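Side-chain contacts in glycine betaine, L-proline ABC transporter, glycine/betaine/L-proline-binding protein (ProX) (Borrelia burgdorferi, PDB 3TMG), which binds glycine betaine between two lobes and, as the substrate-binding component of an ABC transporter, probably delivers it for uptake: residues Gly26-Ala31 against Thr68-Val73; Val209-Arg214 against Tyr226-Phe231. One frame throughout, in Å; residues are numbered along the deposited sequence.

Interaction 1: Gly26-Ala31 against Thr68-Val73; sequences GGETAA and TVSSWV. With BET (trimethyl glycine), chain E.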
loop_
_atom_site.group_PDB
_atom_site.type_symbol
_atom_site.label_atom_id
_atom_site.label_comp_id
_atom_site.label_asym_id
_atom_site.label_seq_id
_atom_site.Cartn_x
_atom_site.Cartn_y
_atom_site.Cartn_z
ATOM N N GLY A 26 0.894 5.719 2.310
ATOM C CA GLY A 26 -0.228 6.093 3.176
ATOM C C GLY A 26 -1.093 4.969 3.748
ATOM O O GLY A 26 -1.380 4.968 4.950
ATOM N N GLY A 27 -1.567 4.030 2.926
ATOM C CA GLY A 27 -2.477 3.040 3.467
ATOM C C GLY A 27 -1.717 2.063 4.401
ATOM O O GLY A 27 -2.206 1.655 5.475
ATOM N N GLU A 28 -0.529 1.668 3.990
ATOM C CA GLU A 28 0.243 0.706 4.779
ATOM C C GLU A 28 0.753 1.293 6.100
ATOM O O GLU A 28 0.803 0.606 7.106
ATOM C CB GLU A 28 1.423 0.154 3.932
ATOM C CG GLU A 28 0.863 -0.882 2.924
ATOM C CD GLU A 28 -0.194 -0.367 1.918
ATOM O OE1 GLU A 28 0.046 0.727 1.282
ATOM O OE2 GLU A 28 -1.248 -1.097 1.678
ATOM N N THR A 29 1.166 2.548 6.085
ATOM C CA THR A 29 1.480 3.261 7.327
ATOM C C THR A 29 0.212 3.385 8.237
ATOM O O THR A 29 0.323 3.187 9.446
ATOM C CB THR A 29 2.011 4.643 7.002
ATOM O OG1 THR A 29 3.181 4.512 6.164
ATOM C CG2 THR A 29 2.346 5.451 8.274
ATOM N N ALA A 30 -0.944 3.746 7.681
ATOM C CA ALA A 30 -2.223 3.736 8.476
ATOM C C ALA A 30 -2.517 2.398 9.122
ATOM O O ALA A 30 -2.728 2.301 10.354
ATOM C CB ALA A 30 -3.417 4.183 7.647
ATOM N N ALA A 31 -2.540 1.344 8.312
ATOM C CA ALA A 31 -2.760 -0.027 8.853
ATOM C C ALA A 31 -1.757 -0.462 9.896
ATOM O O ALA A 31 -2.118 -1.093 10.912
ATOM C CB ALA A 31 -2.777 -1.065 7.724
ATOM N N THR A 68 3.817 -8.677 8.228
ATOM C CA THR A 68 3.538 -7.450 7.486
ATOM C C THR A 68 2.072 -7.491 7.087
ATOM O O THR A 68 1.552 -8.592 6.774
ATOM C CB THR A 68 4.452 -7.279 6.245
ATOM O OG1 THR A 68 3.997 -6.185 5.468
ATOM C CG2 THR A 68 4.434 -8.536 5.324
ATOM N N VAL A 69 1.413 -6.332 7.073
ATOM C CA VAL A 69 0.050 -6.245 6.533
ATOM C C VAL A 69 0.082 -5.472 5.190
ATOM O O VAL A 69 -0.932 -4.901 4.755
ATOM C CB VAL A 69 -0.961 -5.639 7.547
ATOM C CG1 VAL A 69 -1.122 -6.624 8.695
ATOM C CG2 VAL A 69 -0.525 -4.258 8.092
ATOM N N SER A 70 1.259 -5.478 4.540
ATOM C CA SER A 70 1.496 -4.604 3.374
ATOM C C SER A 70 1.743 -5.327 2.043
ATOM O O SER A 70 2.222 -4.696 1.113
ATOM C CB SER A 70 2.700 -3.687 3.628
ATOM O OG SER A 70 2.428 -2.800 4.711
ATOM N N SER A 71 1.395 -6.613 1.929
ATOM C CA SER A 71 1.726 -7.357 0.696
ATOM C C SER A 71 0.693 -7.173 -0.414
ATOM O O SER A 71 -0.477 -7.546 -0.238
ATOM C CB SER A 71 1.924 -8.853 1.013
ATOM O OG SER A 71 2.141 -9.650 -0.151
ATOM N N TRP A 72 1.118 -6.609 -1.546
ATOM C CA TRP A 72 0.169 -6.330 -2.666
ATOM C C TRP A 72 0.308 -7.416 -3.669
ATOM O O TRP A 72 1.309 -7.482 -4.402
ATOM C CB TRP A 72 0.442 -4.973 -3.310
ATOM C CG TRP A 72 -0.231 -3.851 -2.563
ATOM C CD1 TRP A 72 -0.058 -3.476 -1.222
ATOM C CD2 TRP A 72 -1.131 -2.857 -3.135
ATOM N NE1 TRP A 72 -0.862 -2.381 -0.927
ATOM C CE2 TRP A 72 -1.530 -1.978 -2.047
ATOM C CE3 TRP A 72 -1.656 -2.637 -4.429
ATOM C CZ2 TRP A 72 -2.388 -0.905 -2.256
ATOM C CZ3 TRP A 72 -2.529 -1.567 -4.615
ATOM C CH2 TRP A 72 -2.880 -0.721 -3.545
ATOM N N VAL A 73 -0.699 -8.294 -3.736
ATOM C CA VAL A 73 -0.561 -9.528 -4.539
ATOM C C VAL A 73 -1.833 -9.881 -5.282
ATOM O O VAL A 73 -2.920 -9.483 -4.824
ATOM C CB VAL A 73 -0.218 -10.763 -3.667
ATOM C CG1 VAL A 73 1.268 -10.744 -3.338
ATOM C CG2 VAL A 73 -1.085 -10.779 -2.403
HETATM N N BET E . 1.451 0.605 -3.263
HETATM C CA BET E . 1.934 -0.719 -2.835
HETATM C C BET E . 2.570 -1.404 -4.053
HETATM O O BET E . 3.708 -1.132 -4.521
HETATM O OXT BET E . 1.864 -2.233 -4.589
HETATM C C1 BET E . 0.694 1.277 -2.193
HETATM C C2 BET E . 0.559 0.477 -4.409
HETATM C C3 BET E . 2.602 1.442 -3.655
HETATM O O HOH W 1 -1.802 -2.181 4.207
#

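Interaction 2: Val209-Arg214 against Tyr226-Phe231; sequences VHTLVR and YVFDHF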
loop_
_atom_site.group_PDB
_atom_site.type_symbol
_atom_site.label_atom_id
_atom_site.label_comp_id
_atom_site.label_asym_id
_atom_site.label_seq_id
_atom_site.Cartn_x
_atom_site.Cartn_y
_atom_site.Cartn_z
ATOM N N VAL A 209 -4.691 -6.798 -0.597
ATOM C CA VAL A 209 -3.469 -6.634 0.219
ATOM C C VAL A 209 -3.522 -7.785 1.201
ATOM O O VAL A 209 -4.577 -8.000 1.837
ATOM C CB VAL A 209 -3.472 -5.286 0.969
ATOM C CG1 VAL A 209 -2.130 -5.013 1.676
ATOM C CG2 VAL A 209 -3.807 -4.130 -0.009
ATOM N N HIS A 210 -2.414 -8.510 1.322
ATOM C CA HIS A 210 -2.385 -9.665 2.205
ATOM C C HIS A 210 -1.554 -9.457 3.424
ATOM O O HIS A 210 -0.751 -8.520 3.490
ATOM C CB HIS A 210 -1.889 -10.927 1.451
ATOM C CG HIS A 210 -2.943 -11.546 0.551
ATOM N ND1 HIS A 210 -3.099 -12.900 0.421
ATOM C CD2 HIS A 210 -3.849 -10.968 -0.304
ATOM C CE1 HIS A 210 -4.084 -13.161 -0.451
ATOM N NE2 HIS A 210 -4.576 -11.988 -0.882
ATOM N N THR A 211 -1.793 -10.322 4.409
ATOM C CA THR A 211 -1.062 -10.302 5.660
ATOM C C THR A 211 -0.147 -11.538 5.604
ATOM O O THR A 211 -0.614 -12.659 5.374
ATOM C CB THR A 211 -2.030 -10.434 6.865
ATOM O OG1 THR A 211 -2.851 -9.250 6.944
ATOM C CG2 THR A 211 -1.223 -10.563 8.185
ATOM N N LEU A 212 1.153 -11.317 5.748
ATOM C CA LEU A 212 2.097 -12.425 5.797
ATOM C C LEU A 212 2.770 -12.446 7.154
ATOM O O LEU A 212 3.069 -11.383 7.719
ATOM C CB LEU A 212 3.166 -12.303 4.714
ATOM C CG LEU A 212 2.713 -11.808 3.343
ATOM C CD1 LEU A 212 3.914 -11.514 2.451
ATOM C CD2 LEU A 212 1.749 -12.768 2.636
ATOM N N VAL A 213 3.054 -13.647 7.672
ATOM C CA VAL A 213 3.738 -13.765 8.965
ATOM C C VAL A 213 4.919 -14.730 8.806
ATOM O O VAL A 213 4.978 -15.522 7.874
ATOM C CB VAL A 213 2.796 -14.235 10.113
ATOM C CG1 VAL A 213 1.669 -13.251 10.356
ATOM C CG2 VAL A 213 2.232 -15.631 9.834
ATOM N N ARG A 214 5.878 -14.625 9.704
ATOM C CA ARG A 214 7.059 -15.493 9.652
ATOM C C ARG A 214 6.669 -16.952 9.930
ATOM O O ARG A 214 5.698 -17.193 10.621
ATOM C CB ARG A 214 8.126 -15.027 10.642
ATOM C CG ARG A 214 7.695 -14.936 12.095
ATOM C CD ARG A 214 8.882 -14.638 13.003
ATOM N NE ARG A 214 8.524 -14.722 14.417
ATOM C CZ ARG A 214 8.521 -15.841 15.145
ATOM N NH1 ARG A 214 8.876 -17.004 14.604
ATOM N NH2 ARG A 214 8.192 -15.778 16.442
ATOM N N TYR A 226 -3.015 -14.667 15.854
ATOM C CA TYR A 226 -4.461 -14.480 15.762
ATOM C C TYR A 226 -4.802 -13.080 15.259
ATOM O O TYR A 226 -5.635 -12.944 14.375
ATOM C CB TYR A 226 -5.100 -14.756 17.137
ATOM C CG TYR A 226 -6.609 -14.664 17.197
ATOM C CD1 TYR A 226 -7.256 -13.424 17.084
ATOM C CD2 TYR A 226 -7.403 -15.826 17.399
ATOM C CE1 TYR A 226 -8.633 -13.333 17.146
ATOM C CE2 TYR A 226 -8.780 -15.743 17.483
ATOM C CZ TYR A 226 -9.381 -14.502 17.377
ATOM O OH TYR A 226 -10.757 -14.436 17.428
ATOM N N VAL A 227 -4.135 -12.038 15.783
ATOM C CA VAL A 227 -4.415 -10.680 15.325
ATOM C C VAL A 227 -4.050 -10.521 13.834
ATOM O O VAL A 227 -4.851 -10.001 13.041
ATOM C CB VAL A 227 -3.687 -9.627 16.175
ATOM C CG1 VAL A 227 -3.940 -8.236 15.638
ATOM C CG2 VAL A 227 -4.132 -9.744 17.633
ATOM N N PHE A 228 -2.856 -10.970 13.441
ATOM C CA PHE A 228 -2.499 -10.936 12.022
ATOM C C PHE A 228 -3.529 -11.695 11.159
ATOM O O PHE A 228 -3.881 -11.258 10.036
ATOM C CB PHE A 228 -1.083 -11.502 11.781
ATOM C CG PHE A 228 0.055 -10.562 12.194
ATOM C CD1 PHE A 228 0.219 -9.318 11.576
ATOM C CD2 PHE A 228 0.975 -10.942 13.160
ATOM C CE1 PHE A 228 1.273 -8.464 11.932
ATOM C CE2 PHE A 228 2.031 -10.087 13.536
ATOM C CZ PHE A 228 2.190 -8.855 12.905
ATOM N N ASP A 229 -4.012 -12.816 11.688
ATOM C CA ASP A 229 -4.936 -13.682 10.939
ATOM C C ASP A 229 -6.348 -13.067 10.826
ATOM O O ASP A 229 -7.073 -13.359 9.870
ATOM C CB ASP A 229 -4.977 -15.056 11.633
ATOM C CG ASP A 229 -5.577 -16.157 10.761
ATOM O OD1 ASP A 229 -5.493 -16.138 9.512
ATOM O OD2 ASP A 229 -6.150 -17.059 11.357
ATOM N N HIS A 230 -6.727 -12.195 11.762
ATOM C CA HIS A 230 -8.064 -11.614 11.799
ATOM C C HIS A 230 -8.167 -10.189 11.339
ATOM O O HIS A 230 -9.263 -9.709 11.087
ATOM C CB HIS A 230 -8.695 -11.759 13.215
ATOM C CG HIS A 230 -9.054 -13.185 13.573
ATOM N ND1 HIS A 230 -8.136 -14.078 14.000
ATOM C CD2 HIS A 230 -10.287 -13.857 13.557
ATOM C CE1 HIS A 230 -8.759 -15.263 14.243
ATOM N NE2 HIS A 230 -10.064 -15.113 13.968
ATOM N N PHE A 231 -7.044 -9.482 11.184
ATOM C CA PHE A 231 -7.074 -8.090 10.734
ATOM C C PHE A 231 -7.725 -7.993 9.334
ATOM O O PHE A 231 -7.255 -8.617 8.395
ATOM C CB PHE A 231 -5.655 -7.536 10.684
ATOM C CG PHE A 231 -5.557 -6.170 10.053
ATOM C CD1 PHE A 231 -6.210 -5.093 10.626
ATOM C CD2 PHE A 231 -4.815 -5.976 8.883
ATOM C CE1 PHE A 231 -6.118 -3.824 10.035
ATOM C CE2 PHE A 231 -4.716 -4.701 8.276
ATOM C CZ PHE A 231 -5.366 -3.640 8.852
HETATM O O HOH W 2 -5.108 -10.265 7.979
#

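Interaction 1: Gly26-Ala31 against Thr68-Val73
The glycine betaine pocket takes one wall from this contact, in which Glu28 in the first turn of helix 26-41 meets Trp72 on strand 67-73. The indole NE1 of Trp72 gives a nearly straight hydrogen bond to Glu28 OE2 (2.9 Å, 175° at the hydrogen). The acceptor lies in the plane of the indole, at its edge, but the donor comes from above the carboxylate plane; the carboxylate and indole planes are 77° apart. Glu28 reaches this place through a bend at chi2 (60°), which turns the carboxylate back toward the N-terminal end of the helix and the indole edge. A water donates both to Glu28 OE2 and to Val69 O, giving that carboxylate oxygen a second partner and tying it to the backbone of the other segment. The CG of Glu28 lies against Ser70 OG at 3.1 Å, and farther along the helix Ala31 CB packs on Val69 CG2 at 3.9 Å. With its edge held by Glu28, the indole offers a face to the ligand: the betaine CA sits 3.6 Å above the ring plane, toward the rim, and methyl C2 lies 3.7 Å from Trp72 CH2. Glu28 OE1 is 3.6 Å from methyl C1, a position from which its charge would probably favour the quaternary ammonium. The Trp182 ring meets that of Trp72 nearly at a right angle. With Trp25 and Trp182, Trp72 belongs to the kind of aromatic box that holds the trimethylammonium group by cation-pi contacts in betaine-binding proteins of this fold.

Interaction 2: Val209-Arg214 against Tyr226-Phe231
The chi1 of Thr211 (-67°, measured to OG1) sets the hydroxyl beside the backbone N and turns CG2 toward Phe228; the phenylalanine, its CG anti to its own carbonyl carbon (chi1 -75°), presents CB, with ring carbons CG, CD1 and CD2 close by. The CG2 of Thr211 lies 3.3 Å from the backbone Phe228 O and 3.7 Å from Phe228 CB, the two side chains crossing at about a right angle. Two residues along the strand, on the same side, Val213 places CG1 3.6 Å from Phe228 CB and as near to the ring carbon CG, approaching the ring obliquely. Phe228 CB thus rests against two methyl groups. The polar branch of Thr211 turns to a water, 2.7 Å from OG1, that lies within hydrogen-bonding distance of both Phe228 O and Phe231 O at the end of the helix; Thr211 OG1 is also hydrogen-bonded to Asn94. Beside this water the ring of Phe231 turns its edge to the hydroxyl, with CD2 4.3 Å from Thr211 OG1, and meets Trp270 edge-to-face. No direct hydrogen bond joins the segments. Val213 also touches Leu91 of strand 88-105, a neighbouring strand of the sheet. The arrangement is that of a helix end packed on one face of a beta-sheet, as in the alpha/beta lobes of periplasmic binding proteins.

Interaction 1 closes before interaction 2 opens along the chain, yet their centres are only 11 Å apart, because strands 67-73 and 207-214 are antiparallel neighbours in one sheet. Backbone atoms join them directly: His210 N lies 2.7 Å from Ser71 O, and Leu212 O 2.9 Å from Thr68 N, both probable hydrogen bonds. Phe231 also touches Ala31 and Val69, linking the end of helix 222-230 to interaction 1. The same sheet thus carries the betaine-binding contact at one place and the packing of helix 222-230 at another, where the side chain of Phe231 is about 13 Å from the ligand.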